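PDB 6V3Q: metallo-beta-lactamase FIM-1 from Pseudomonas aeruginosa, which probably hydrolyses beta-lactam antibiotics to substituted beta-amino acids with the help of bound zinc, contributing to antibiotic resistance. Local coordinates for residues 82-88 with 109-115; 90-94 with 116-120; 196-202 with 212-216; 15-19 with 154-159; 8-12 with 61-65. One frame throughout, in Å; residues are numbered along the deposited sequence. Where two conformers were deposited one is given.

Only contact 1 reaches the active site: His-83 in it binds the zinc ion together with His-81 and His-145. Contact 2 lies beside it, with centres about 10 Å apart, and the methyl carbon of Met-87 meets Thr-116 O and Pro-117 CA where the two join; the side chain of Val-90 stays about 13 Å from the zinc. Contact 5 backs onto contact 2, since Leu-93 packs on Ile-63, and shares strand 11-16 with contact 4, about 20 Å away between centres. Contacts 3 and 4 are neighbours, centres about 13 Å apart, joined by a probable hydrogen bond from Gln-201 N to Gly-158 O; each is centred about 27 Å from contact 1.

Contact 1 of 5, residues 82-88 with 109-115; sequences AHDDKMG and MAPQNGL. With ZN (zinc ion), chain C.
Leu-115 pushes its side chain into the bend of residues 82-88. With chi1 at -60°, CG lies opposite its own carbonyl carbon, and CB and CG carry the two methyls into the turn. There the two methyls divide the work. CD1 lies against the peptide that joins Ala-82 to His-83, 3.5 Å from Ala-82 C, and also meets Met-87 CB at 4.2 Å. CD2 reaches Asp-84 CA at 3.7 Å and Met-87 O at 3.8 Å, with Gly-88 CA close by. Part of the backbone so packed belongs to the HXHXD motif of metallo-beta-lactamases, here His-81, His-83 and Asp-85. His-83 ND1 binds the zinc ion alongside His-81 and His-145, while its NE2 is hydrogen-bonded to Asp-179, which fixes the turn of the ring. The same ring has Asn-113 ND2 near its plane at the edge. That amide nitrogen gives a weak, bent hydrogen bond to Ala-82 O, 3.0 Å long with an N-H...O angle of 129°. Ala-82 CB points toward residues 109-115 and packs on Met-109 CG at 3.8 Å, while Ala-82 N is bonded to Asp-148.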
# COMPACT_ATOMS: atom_id res chain seq x y z
N ALA A 82 -11.22 -8.78 -16.09
CA ALA A 82 -9.93 -9.33 -16.51
C ALA A 82 -8.79 -8.38 -16.12
O ALA A 82 -8.11 -7.79 -16.96
CB ALA A 82 -9.94 -9.62 -18.01
N HIS A 83 -8.60 -8.26 -14.82
CA HIS A 83 -7.41 -7.66 -14.23
C HIS A 83 -6.78 -8.67 -13.28
O HIS A 83 -7.41 -9.67 -12.90
CB HIS A 83 -7.73 -6.35 -13.50
CG HIS A 83 -7.81 -5.16 -14.41
ND1 HIS A 83 -8.25 -3.93 -14.00
CD2 HIS A 83 -7.49 -5.02 -15.72
CE1 HIS A 83 -8.21 -3.08 -15.01
NE2 HIS A 83 -7.75 -3.72 -16.07
N ASP A 84 -5.53 -8.43 -12.89
CA ASP A 84 -4.78 -9.45 -12.16
C ASP A 84 -5.21 -9.60 -10.70
O ASP A 84 -4.83 -10.59 -10.07
CB ASP A 84 -3.27 -9.17 -12.22
CG ASP A 84 -2.93 -7.72 -12.00
OD1 ASP A 84 -3.30 -7.16 -10.95
OD2 ASP A 84 -2.27 -7.13 -12.89
N ASP A 85 -5.98 -8.66 -10.15
CA ASP A 85 -6.51 -8.90 -8.81
C ASP A 85 -7.76 -9.77 -8.83
O ASP A 85 -8.19 -10.23 -7.76
CB ASP A 85 -6.80 -7.57 -8.10
CG ASP A 85 -7.68 -6.65 -8.92
OD1 ASP A 85 -7.61 -6.70 -10.17
OD2 ASP A 85 -8.44 -5.87 -8.31
N LYS A 86 -8.33 -10.01 -10.00
CA LYS A 86 -9.50 -10.87 -10.14
C LYS A 86 -9.21 -12.17 -10.87
O LYS A 86 -9.79 -13.20 -10.52
CB LYS A 86 -10.62 -10.14 -10.89
CG LYS A 86 -11.02 -8.83 -10.25
CD LYS A 86 -11.11 -8.99 -8.75
CE LYS A 86 -11.53 -7.69 -8.10
NZ LYS A 86 -11.59 -7.79 -6.61
N MET A 87 -8.33 -12.16 -11.87
CA MET A 87 -8.00 -13.35 -12.64
C MET A 87 -6.52 -13.70 -12.55
O MET A 87 -6.01 -14.43 -13.41
CB MET A 87 -8.42 -13.18 -14.10
CG MET A 87 -9.90 -12.92 -14.29
SD MET A 87 -10.40 -12.94 -16.02
CE MET A 87 -10.10 -14.65 -16.45
N GLY A 88 -5.81 -13.19 -11.54
CA GLY A 88 -4.38 -13.43 -11.45
C GLY A 88 -4.01 -14.88 -11.22
O GLY A 88 -2.92 -15.31 -11.60
N MET A 109 -10.05 -10.57 -23.57
CA MET A 109 -8.99 -9.61 -23.27
C MET A 109 -8.05 -10.06 -22.16
O MET A 109 -7.18 -9.29 -21.75
CB MET A 109 -9.60 -8.25 -22.90
CG MET A 109 -10.32 -8.23 -21.56
SD MET A 109 -10.92 -6.58 -21.13
CE MET A 109 -12.11 -6.29 -22.43
N ALA A 110 -8.21 -11.29 -21.66
CA ALA A 110 -7.31 -11.82 -20.64
C ALA A 110 -5.92 -12.12 -21.21
O ALA A 110 -4.92 -11.81 -20.55
CB ALA A 110 -7.91 -13.07 -19.99
N PRO A 111 -5.80 -12.72 -22.41
CA PRO A 111 -4.45 -12.92 -22.98
C PRO A 111 -3.64 -11.64 -23.14
O PRO A 111 -2.43 -11.65 -22.87
CB PRO A 111 -4.75 -13.56 -24.34
CG PRO A 111 -6.00 -14.31 -24.11
CD PRO A 111 -6.82 -13.46 -23.19
N GLN A 112 -4.27 -10.54 -23.57
CA GLN A 112 -3.55 -9.29 -23.74
C GLN A 112 -3.05 -8.75 -22.41
O GLN A 112 -1.95 -8.17 -22.33
CB GLN A 112 -4.44 -8.26 -24.43
CG GLN A 112 -4.56 -8.44 -25.94
CD GLN A 112 -3.82 -7.36 -26.70
OE1 GLN A 112 -3.83 -6.19 -26.32
NE2 GLN A 112 -3.16 -7.75 -27.79
N ASN A 113 -3.83 -8.92 -21.34
CA ASN A 113 -3.46 -8.45 -20.02
C ASN A 113 -2.56 -9.42 -19.27
O ASN A 113 -2.40 -9.28 -18.05
CB ASN A 113 -4.72 -8.17 -19.19
CG ASN A 113 -5.54 -7.02 -19.76
OD1 ASN A 113 -5.00 -6.12 -20.40
ND2 ASN A 113 -6.85 -7.06 -19.53
N GLY A 114 -1.98 -10.40 -19.96
CA GLY A 114 -1.09 -11.35 -19.31
C GLY A 114 -1.79 -12.25 -18.31
O GLY A 114 -1.20 -12.59 -17.28
N LEU A 115 -3.03 -12.63 -18.60
CA LEU A 115 -3.83 -13.43 -17.69
C LEU A 115 -4.31 -14.70 -18.39
O LEU A 115 -4.47 -14.73 -19.61
CB LEU A 115 -5.03 -12.63 -17.18
CG LEU A 115 -4.72 -11.34 -16.41
CD1 LEU A 115 -5.98 -10.51 -16.23
CD2 LEU A 115 -4.08 -11.65 -15.07
ZN ZN C . -9.54 -3.74 -12.29

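Contact 2 of 5, residues 90-94 with 116-120; sequences VAALR and TPAEH
Arg-94 and Pro-117 make the hydrogen bond of this contact, from NH1 to the proline O over 2.9 Å. It is bent, 133° at the hydrogen, and the nitrogen stands well above the carbonyl plane, 47° out of it. Aliphatic packing on the guanidinium comes next: Glu-119 CB sits 3.4 Å above one face of the guanidinium, toward its rim, and Glu-119 CG lies 3.6 Å from Arg-94 NH2. The carboxylate itself stops short, OE2 being 4.7 Å from Arg-94 NH2, so any attraction between the charges is through space. Helix 90-95 belongs to the crossover from strand 74-78 to its parallel neighbour 99-102, and residues 116-120 lead into the edge strand 120-121 of the same sheet. Asn-107 and Thr-100 hold this lead-in by bonds to Ala-118 N and Glu-119 N. Van der Waals packing accounts for the rest. Val-90 CG1, anti to the backbone N (chi1 167°), is brought to 3.4 Å from Pro-117 O and lies as near to Thr-116 O, and it also meets Thr-116 CG2 at 3.8 Å. At the next residue, Ala-91 CB touches Thr-116 OG1 at 3.6 Å.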
# COMPACT_ATOMS: atom_id res chain seq x y z
N VAL A 90 -5.98 -17.69 -12.16
CA VAL A 90 -6.89 -18.57 -12.89
C VAL A 90 -6.21 -19.89 -13.23
O VAL A 90 -6.82 -20.97 -13.14
CB VAL A 90 -7.42 -17.87 -14.15
CG1 VAL A 90 -8.10 -18.86 -15.09
CG2 VAL A 90 -8.39 -16.77 -13.77
N ALA A 91 -4.93 -19.84 -13.61
CA ALA A 91 -4.22 -21.05 -13.99
C ALA A 91 -4.16 -22.05 -12.85
O ALA A 91 -4.28 -23.26 -13.07
CB ALA A 91 -2.81 -20.69 -14.47
N ALA A 92 -3.98 -21.57 -11.62
CA ALA A 92 -3.94 -22.48 -10.47
C ALA A 92 -5.28 -23.18 -10.27
O ALA A 92 -5.32 -24.33 -9.82
CB ALA A 92 -3.55 -21.71 -9.21
N LEU A 93 -6.38 -22.51 -10.61
CA LEU A 93 -7.70 -23.14 -10.50
C LEU A 93 -7.89 -24.19 -11.59
O LEU A 93 -8.31 -25.32 -11.30
CB LEU A 93 -8.79 -22.07 -10.58
CG LEU A 93 -8.74 -20.98 -9.51
CD1 LEU A 93 -9.70 -19.85 -9.86
CD2 LEU A 93 -9.08 -21.55 -8.15
N ARG A 94 -7.58 -23.85 -12.84
CA ARG A 94 -7.77 -24.79 -13.94
C ARG A 94 -6.83 -25.98 -13.82
O ARG A 94 -7.15 -27.07 -14.32
CB ARG A 94 -7.58 -24.07 -15.27
CG ARG A 94 -8.52 -22.89 -15.47
CD ARG A 94 -8.38 -22.28 -16.85
NE ARG A 94 -8.85 -23.18 -17.90
CZ ARG A 94 -8.92 -22.85 -19.19
NH1 ARG A 94 -8.57 -21.63 -19.59
NH2 ARG A 94 -9.36 -23.73 -20.08
N THR A 116 -4.53 -15.74 -17.59
CA THR A 116 -5.11 -16.97 -18.11
C THR A 116 -6.62 -16.81 -18.21
O THR A 116 -7.26 -16.40 -17.24
CB THR A 116 -4.77 -18.15 -17.21
OG1 THR A 116 -3.35 -18.32 -17.14
CG2 THR A 116 -5.40 -19.43 -17.75
N PRO A 117 -7.22 -17.10 -19.36
CA PRO A 117 -8.67 -16.95 -19.49
C PRO A 117 -9.42 -18.02 -18.72
O PRO A 117 -8.88 -19.07 -18.36
CB PRO A 117 -8.91 -17.09 -21.00
CG PRO A 117 -7.78 -17.95 -21.46
CD PRO A 117 -6.60 -17.56 -20.62
N ALA A 118 -10.69 -17.73 -18.45
CA ALA A 118 -11.56 -18.74 -17.89
C ALA A 118 -11.95 -19.75 -18.97
O ALA A 118 -11.83 -19.50 -20.17
CB ALA A 118 -12.82 -18.11 -17.28
N GLU A 119 -12.42 -20.92 -18.52
CA GLU A 119 -12.70 -22.00 -19.45
C GLU A 119 -14.04 -21.81 -20.16
O GLU A 119 -14.17 -22.19 -21.33
CB GLU A 119 -12.67 -23.34 -18.72
CG GLU A 119 -12.79 -24.55 -19.62
CD GLU A 119 -12.84 -25.85 -18.84
OE1 GLU A 119 -12.92 -25.79 -17.59
OE2 GLU A 119 -12.80 -26.92 -19.47
N HIS A 120 -15.03 -21.24 -19.49
CA HIS A 120 -16.37 -21.09 -20.04
C HIS A 120 -16.76 -19.62 -20.09
O HIS A 120 -16.45 -18.85 -19.18
CB HIS A 120 -17.40 -21.87 -19.21
CG HIS A 120 -17.20 -23.35 -19.23
ND1 HIS A 120 -16.74 -24.05 -18.14
CD2 HIS A 120 -17.41 -24.27 -20.21
CE1 HIS A 120 -16.66 -25.34 -18.44
NE2 HIS A 120 -17.06 -25.49 -19.69

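Contact 3 of 5, residues 196-202 with 212-216; sequences FAEAQQI and RELFE
Arg-212 NH1 is gripped by two backbone carbonyls, Phe-196 O and Ala-199 O, each 2.9 Å away. The bond to Ala-199 is the straighter, 160° at the hydrogen; it lies in the guanidinium plane and uses a lone pair of the oxygen. The one to Phe-196 lies in the carbonyl plane but is tilted from that of the guanidinium. Bends at chi3 (66°) and again at chi4 (81°), after an extended chi2, turn the head toward these oxygens. Ala-197 O stands 3.5 Å above the centre of one guanidinium face, and Phe-215 CE1 comes near the rim of the opposite face, so both faces are approached. The carbonyls gathered here, just past helix 185-195, would probably favour the positive charge. Gln-200 crosses the aliphatic part, its NE2 3.6 Å from Arg-212 CD. A water accepts from Arg-212 N at 2.8 Å and donates to Gln-200 OE1. Ile-202 CD1 meets Phe-215 CE1 at 3.7 Å, the two side chains nearly at right angles. Arg-212 NH2 bonds Ala-193 O, and Phe-215 packs on the same helix; the region entering helix 213-226 is thus bonded to helix 185-195 and the loop after it, and packs on Ile-202 of the edge strand 201-203.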
# COMPACT_ATOMS: atom_id res chain seq x y z
N PHE A 196 -30.50 -5.41 -7.31
CA PHE A 196 -30.49 -5.91 -5.94
C PHE A 196 -30.92 -4.80 -4.99
O PHE A 196 -30.15 -4.31 -4.16
CB PHE A 196 -29.11 -6.45 -5.57
CG PHE A 196 -28.54 -7.41 -6.58
CD1 PHE A 196 -29.08 -8.67 -6.74
CD2 PHE A 196 -27.45 -7.05 -7.35
CE1 PHE A 196 -28.55 -9.56 -7.66
CE2 PHE A 196 -26.92 -7.93 -8.28
CZ PHE A 196 -27.47 -9.18 -8.44
N ALA A 197 -32.19 -4.40 -5.12
CA ALA A 197 -32.72 -3.25 -4.38
C ALA A 197 -32.80 -3.50 -2.88
O ALA A 197 -32.89 -2.54 -2.11
CB ALA A 197 -34.10 -2.88 -4.92
N GLU A 198 -32.78 -4.76 -2.44
CA GLU A 198 -32.95 -5.08 -1.03
C GLU A 198 -31.64 -5.31 -0.30
O GLU A 198 -31.60 -5.20 0.93
CB GLU A 198 -33.84 -6.31 -0.86
CG GLU A 198 -35.20 -6.18 -1.51
CD GLU A 198 -36.16 -7.28 -1.10
OE1 GLU A 198 -37.36 -7.18 -1.42
OE2 GLU A 198 -35.71 -8.25 -0.44
N ALA A 199 -30.56 -5.64 -1.02
CA ALA A 199 -29.31 -6.00 -0.37
C ALA A 199 -28.75 -4.82 0.42
O ALA A 199 -28.65 -3.70 -0.10
CB ALA A 199 -28.29 -6.48 -1.40
N GLN A 200 -28.40 -5.07 1.68
CA GLN A 200 -27.86 -4.05 2.57
C GLN A 200 -26.36 -4.18 2.80
O GLN A 200 -25.74 -3.24 3.29
CB GLN A 200 -28.59 -4.10 3.92
CG GLN A 200 -30.06 -3.73 3.86
CD GLN A 200 -30.29 -2.38 3.22
OE1 GLN A 200 -29.64 -1.39 3.57
NE2 GLN A 200 -31.20 -2.33 2.26
N GLN A 201 -25.77 -5.32 2.45
CA GLN A 201 -24.34 -5.57 2.63
C GLN A 201 -23.67 -5.52 1.26
O GLN A 201 -23.87 -6.41 0.43
CB GLN A 201 -24.10 -6.91 3.33
CG GLN A 201 -24.62 -6.95 4.76
CD GLN A 201 -24.56 -8.33 5.37
OE1 GLN A 201 -25.35 -9.21 5.02
NE2 GLN A 201 -23.63 -8.53 6.29
N ILE A 202 -22.86 -4.48 1.04
CA ILE A 202 -22.22 -4.22 -0.24
C ILE A 202 -20.71 -4.37 -0.05
O ILE A 202 -20.13 -3.73 0.83
CB ILE A 202 -22.56 -2.82 -0.77
CG1 ILE A 202 -24.08 -2.60 -0.73
CG2 ILE A 202 -22.04 -2.64 -2.18
CD1 ILE A 202 -24.86 -3.61 -1.54
N ARG A 212 -25.38 0.40 1.45
CA ARG A 212 -25.77 0.93 0.15
C ARG A 212 -25.24 2.34 -0.10
O ARG A 212 -25.39 2.85 -1.21
CB ARG A 212 -27.30 0.92 0.02
CG ARG A 212 -27.91 -0.46 0.10
CD ARG A 212 -29.41 -0.44 -0.16
NE ARG A 212 -29.74 -0.05 -1.53
CZ ARG A 212 -29.71 -0.88 -2.57
NH1 ARG A 212 -29.36 -2.15 -2.41
NH2 ARG A 212 -30.03 -0.44 -3.78
N GLU A 213 -24.63 2.98 0.90
CA GLU A 213 -24.00 4.28 0.67
C GLU A 213 -22.83 4.17 -0.30
O GLU A 213 -22.46 5.17 -0.92
CB GLU A 213 -23.52 4.89 1.99
CG GLU A 213 -22.39 4.14 2.67
CD GLU A 213 -22.87 2.92 3.43
OE1 GLU A 213 -24.10 2.68 3.48
OE2 GLU A 213 -22.02 2.19 3.98
N LEU A 214 -22.25 2.98 -0.45
CA LEU A 214 -21.23 2.76 -1.47
C LEU A 214 -21.79 2.99 -2.87
O LEU A 214 -21.05 3.42 -3.77
CB LEU A 214 -20.66 1.35 -1.36
CG LEU A 214 -19.75 1.07 -0.16
CD1 LEU A 214 -18.99 -0.24 -0.34
CD2 LEU A 214 -18.79 2.22 0.06
N PHE A 215 -23.07 2.70 -3.08
CA PHE A 215 -23.71 3.02 -4.35
C PHE A 215 -23.76 4.53 -4.57
O PHE A 215 -23.40 5.03 -5.64
CB PHE A 215 -25.12 2.43 -4.39
CG PHE A 215 -25.15 0.94 -4.55
CD1 PHE A 215 -26.11 0.18 -3.90
CD2 PHE A 215 -24.23 0.30 -5.36
CE1 PHE A 215 -26.14 -1.20 -4.05
CE2 PHE A 215 -24.26 -1.08 -5.51
CZ PHE A 215 -25.22 -1.83 -4.86
N GLU A 216 -24.21 5.27 -3.55
CA GLU A 216 -24.24 6.73 -3.66
C GLU A 216 -22.85 7.29 -3.92
O GLU A 216 -22.67 8.16 -4.78
CB GLU A 216 -24.82 7.33 -2.38
CG GLU A 216 -24.68 8.84 -2.30
CD GLU A 216 -25.10 9.39 -0.95
OE1 GLU A 216 -24.77 10.56 -0.66
OE2 GLU A 216 -25.77 8.66 -0.19
O HOH W 1 -27.16 -0.05 3.57

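Contact 4 of 5, residues 15-19 with 154-159; sequences ITQGV and LPEQGI
Thr-16 and Gln-157 bring two chain reversals together, their alpha carbons 7.7 Å apart: a type II turn over 16-19, closed by a classic beta bulge of Ile-15 and Thr-16 against Val-19, and a longer loop, 154-159, ending in a G1 bulge of Gly-158 and Ile-159 against Leu-154. In the second loop Leu-154 O accepts from both Ile-159 N and Gln-157 N, which reach it from opposite faces of its plane. Ile-159 CD1 is the hub of the side-chain packing, 3.6 Å from Thr-16 CG2, 3.8 Å from Ile-15 CG2 and 4.0 Å from Val-19 CG1. Because Thr-16 holds OG1 anti to its N (chi1 -170°), it is the methyl that faces the isoleucine. The two reversals belong to different sheets of the metallo-beta-lactamase sandwich: one joins strands 11-16 and 19-27 of the seven-stranded sheet, the other strands 151-154 and 159-161 of the five-stranded sheet. Val-19 and Leu-154 reach across this divide tip to tip, CG2 to CD1 at 3.6 Å; Val-19 also packs on Leu-39, and Leu-154 on Val-41, both of strand 33-43. Toward the turn tips Gln-157, its chain bent at chi2 (115°), crosses Thr-16 at a slant, CG 4.0 Å from Thr-16 CG2. Its NE2 passes Val-19 CG2 at 3.7 Å and gives a long, weak hydrogen bond to Gln-17 O, 3.5 Å away.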
# COMPACT_ATOMS: atom_id res chain seq x y z
N ILE A 15 -18.63 -13.58 6.58
CA ILE A 15 -19.49 -12.45 6.26
C ILE A 15 -20.89 -12.72 6.80
O ILE A 15 -21.41 -11.95 7.62
CB ILE A 15 -19.53 -12.19 4.74
CG1 ILE A 15 -18.15 -11.74 4.25
CG2 ILE A 15 -20.59 -11.16 4.40
CD1 ILE A 15 -17.69 -10.43 4.85
N THR A 16 -21.49 -13.81 6.35
CA THR A 16 -22.70 -14.36 6.94
C THR A 16 -22.58 -15.88 6.89
O THR A 16 -21.53 -16.42 6.52
CB THR A 16 -23.96 -13.83 6.24
OG1 THR A 16 -25.12 -14.21 6.99
CG2 THR A 16 -24.07 -14.41 4.84
N GLN A 17 -23.66 -16.58 7.25
CA GLN A 17 -23.63 -18.03 7.23
C GLN A 17 -23.46 -18.54 5.81
O GLN A 17 -24.29 -18.26 4.93
CB GLN A 17 -24.91 -18.60 7.85
CG GLN A 17 -24.83 -20.08 8.21
CD GLN A 17 -25.11 -20.99 7.03
OE1 GLN A 17 -26.03 -20.75 6.25
NE2 GLN A 17 -24.32 -22.05 6.89
N GLY A 18 -22.38 -19.28 5.57
CA GLY A 18 -22.11 -19.85 4.27
C GLY A 18 -21.43 -18.92 3.28
O GLY A 18 -21.30 -19.29 2.11
N VAL A 19 -21.00 -17.73 3.72
CA VAL A 19 -20.39 -16.74 2.84
C VAL A 19 -19.13 -16.22 3.52
O VAL A 19 -19.21 -15.59 4.58
CB VAL A 19 -21.34 -15.59 2.51
CG1 VAL A 19 -20.68 -14.60 1.55
CG2 VAL A 19 -22.65 -16.11 1.92
N LEU A 154 -26.00 -12.06 -3.89
CA LEU A 154 -26.53 -13.15 -3.08
C LEU A 154 -27.85 -12.66 -2.49
O LEU A 154 -27.93 -12.32 -1.30
CB LEU A 154 -25.54 -13.59 -1.99
CG LEU A 154 -24.44 -14.58 -2.40
CD1 LEU A 154 -23.34 -14.67 -1.35
CD2 LEU A 154 -25.05 -15.95 -2.66
N PRO A 155 -28.91 -12.61 -3.31
CA PRO A 155 -30.16 -11.97 -2.85
C PRO A 155 -30.78 -12.64 -1.63
O PRO A 155 -31.39 -11.95 -0.80
CB PRO A 155 -31.08 -12.07 -4.08
CG PRO A 155 -30.15 -12.27 -5.24
CD PRO A 155 -29.02 -13.08 -4.69
N GLU A 156 -30.64 -13.96 -1.50
CA GLU A 156 -31.16 -14.65 -0.33
C GLU A 156 -30.51 -14.14 0.96
O GLU A 156 -31.17 -14.10 2.01
CB GLU A 156 -30.95 -16.15 -0.46
CG GLU A 156 -32.03 -16.87 -1.25
CD GLU A 156 -31.55 -18.15 -1.89
OE1 GLU A 156 -31.60 -18.25 -3.13
OE2 GLU A 156 -31.13 -19.07 -1.15
N GLN A 157 -29.24 -13.75 0.90
CA GLN A 157 -28.52 -13.26 2.07
C GLN A 157 -28.31 -11.75 2.06
O GLN A 157 -27.68 -11.23 2.99
CB GLN A 157 -27.17 -13.98 2.21
CG GLN A 157 -27.28 -15.42 2.68
CD GLN A 157 -26.82 -16.42 1.63
OE1 GLN A 157 -27.14 -16.28 0.45
NE2 GLN A 157 -26.09 -17.43 2.07
N GLY A 158 -28.81 -11.05 1.05
CA GLY A 158 -28.70 -9.60 1.01
C GLY A 158 -27.30 -9.07 0.81
O GLY A 158 -26.95 -8.03 1.38
N ILE A 159 -26.48 -9.75 0.00
CA ILE A 159 -25.09 -9.37 -0.22
C ILE A 159 -24.88 -9.11 -1.70
O ILE A 159 -25.31 -9.90 -2.55
CB ILE A 159 -24.12 -10.46 0.27
CG1 ILE A 159 -24.35 -10.76 1.75
CG2 ILE A 159 -22.68 -10.04 0.03
CD1 ILE A 159 -23.60 -11.98 2.24

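Contact 5 of 5, residues 8-12 with 61-65; sequences VPVTF and QIIEW
Phe-12 and Trp-65 lie face to face, the benzene ring over the five-membered ring of the indole with centroids 3.6 Å apart and planes only 6° from parallel. They join the edge strand 11-16 of the seven-stranded sheet to helix 56-68, one of the outer helices of the alpha-beta-beta-alpha fold of metallo-beta-lactamases. The two side chains run in opposite directions as they overlap. At one end of the pair Phe-12 CZ comes down beside Trp-65 CB at 3.5 Å; at the other, Phe-12 CB sits off-centre over the six-membered ring, 4.2 Å from its centroid, a CH-pi contact. Trp-65 takes this position with CG anti to the backbone N (chi1 171°), which brings the indole against Phe-12; Trp-20 meets it edge to face. The edge of the Phe-12 ring turns to Ile-62: CA lies near the ring plane, and CG1 is 4.0 Å from Phe-12 CE1. Ile-62 CG1 also meets Val-10 CG1, the two side chains crossing almost perpendicularly, while Ile-40 from strand 33-43 packs against Phe-12, Ile-62 and Trp-65 alike. Gln-61 supplies the polar part. Its extended chain brings OE1 to Val-10 N, a nearly straight hydrogen bond of 2.9 Å (172° at the hydrogen) with the N-H tilted from the amide carbonyl plane. The other end of that amide is occupied too, for a water accepts from Gln-61 NE2 at 2.9 Å and donates to Val-8 O at 2.6 Å.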
# COMPACT_ATOMS: atom_id res chain seq x y z
N VAL A 8 2.33 -11.83 2.97
CA VAL A 8 1.41 -12.05 4.09
C VAL A 8 0.36 -13.07 3.67
O VAL A 8 -0.14 -13.01 2.54
CB VAL A 8 0.78 -10.73 4.55
CG1 VAL A 8 0.60 -9.80 3.36
CG2 VAL A 8 -0.55 -10.96 5.26
N PRO A 9 -0.00 -14.02 4.53
CA PRO A 9 -1.00 -15.03 4.15
C PRO A 9 -2.37 -14.43 3.90
O PRO A 9 -2.74 -13.40 4.47
CB PRO A 9 -1.02 -15.98 5.35
CG PRO A 9 -0.43 -15.20 6.48
CD PRO A 9 0.58 -14.29 5.86
N VAL A 10 -3.13 -15.09 3.03
CA VAL A 10 -4.48 -14.65 2.71
C VAL A 10 -5.38 -14.82 3.93
O VAL A 10 -5.35 -15.86 4.60
CB VAL A 10 -5.03 -15.44 1.51
CG1 VAL A 10 -6.42 -14.96 1.14
CG2 VAL A 10 -4.08 -15.32 0.32
N THR A 11 -6.16 -13.79 4.23
CA THR A 11 -7.07 -13.81 5.37
C THR A 11 -8.48 -14.17 4.91
O THR A 11 -8.92 -13.79 3.82
CB THR A 11 -7.09 -12.46 6.10
OG1 THR A 11 -7.48 -11.42 5.19
CG2 THR A 11 -5.71 -12.14 6.66
N PHE A 12 -9.19 -14.90 5.76
CA PHE A 12 -10.56 -15.32 5.50
C PHE A 12 -11.44 -14.86 6.65
O PHE A 12 -11.14 -15.13 7.82
CB PHE A 12 -10.66 -16.84 5.34
CG PHE A 12 -9.71 -17.41 4.32
CD1 PHE A 12 -10.08 -17.51 2.99
CD2 PHE A 12 -8.45 -17.84 4.70
CE1 PHE A 12 -9.20 -18.03 2.05
CE2 PHE A 12 -7.57 -18.36 3.77
CZ PHE A 12 -7.95 -18.45 2.44
N GLN A 61 -3.44 -20.80 -1.78
CA GLN A 61 -3.82 -20.77 -0.37
C GLN A 61 -5.33 -20.89 -0.22
O GLN A 61 -5.82 -21.61 0.66
CB GLN A 61 -3.32 -19.48 0.28
CG GLN A 61 -1.82 -19.41 0.47
CD GLN A 61 -1.37 -18.06 0.99
OE1 GLN A 61 -1.90 -17.55 1.97
NE2 GLN A 61 -0.40 -17.47 0.31
N ILE A 62 -6.09 -20.19 -1.07
CA ILE A 62 -7.55 -20.22 -0.98
C ILE A 62 -8.06 -21.62 -1.25
O ILE A 62 -8.96 -22.12 -0.55
CB ILE A 62 -8.16 -19.19 -1.94
CG1 ILE A 62 -7.65 -17.78 -1.62
CG2 ILE A 62 -9.68 -19.24 -1.89
CD1 ILE A 62 -8.08 -16.73 -2.62
N ILE A 63 -7.51 -22.28 -2.27
CA ILE A 63 -7.90 -23.65 -2.58
C ILE A 63 -7.62 -24.56 -1.39
O ILE A 63 -8.48 -25.36 -0.98
CB ILE A 63 -7.15 -24.15 -3.84
CG1 ILE A 63 -7.61 -23.38 -5.08
CG2 ILE A 63 -7.32 -25.65 -4.01
CD1 ILE A 63 -6.75 -23.63 -6.29
N GLU A 64 -6.43 -24.45 -0.81
CA GLU A 64 -6.05 -25.32 0.30
C GLU A 64 -6.90 -25.03 1.53
O GLU A 64 -7.29 -25.96 2.25
CB GLU A 64 -4.56 -25.15 0.61
CG GLU A 64 -3.81 -26.45 0.83
CD GLU A 64 -3.76 -27.33 -0.41
OE1 GLU A 64 -3.35 -28.51 -0.28
OE2 GLU A 64 -4.11 -26.86 -1.51
N TRP A 65 -7.20 -23.76 1.79
CA TRP A 65 -8.04 -23.41 2.93
C TRP A 65 -9.45 -23.97 2.77
O TRP A 65 -10.07 -24.41 3.74
CB TRP A 65 -8.08 -21.89 3.10
CG TRP A 65 -9.08 -21.42 4.11
CD1 TRP A 65 -8.87 -21.22 5.44
CD2 TRP A 65 -10.45 -21.07 3.87
NE1 TRP A 65 -10.02 -20.78 6.05
CE2 TRP A 65 -11.00 -20.68 5.10
CE3 TRP A 65 -11.26 -21.06 2.73
CZ2 TRP A 65 -12.33 -20.28 5.23
CZ3 TRP A 65 -12.58 -20.66 2.85
CH2 TRP A 65 -13.10 -20.27 4.09
O HOH W 2 0.63 -14.77 0.82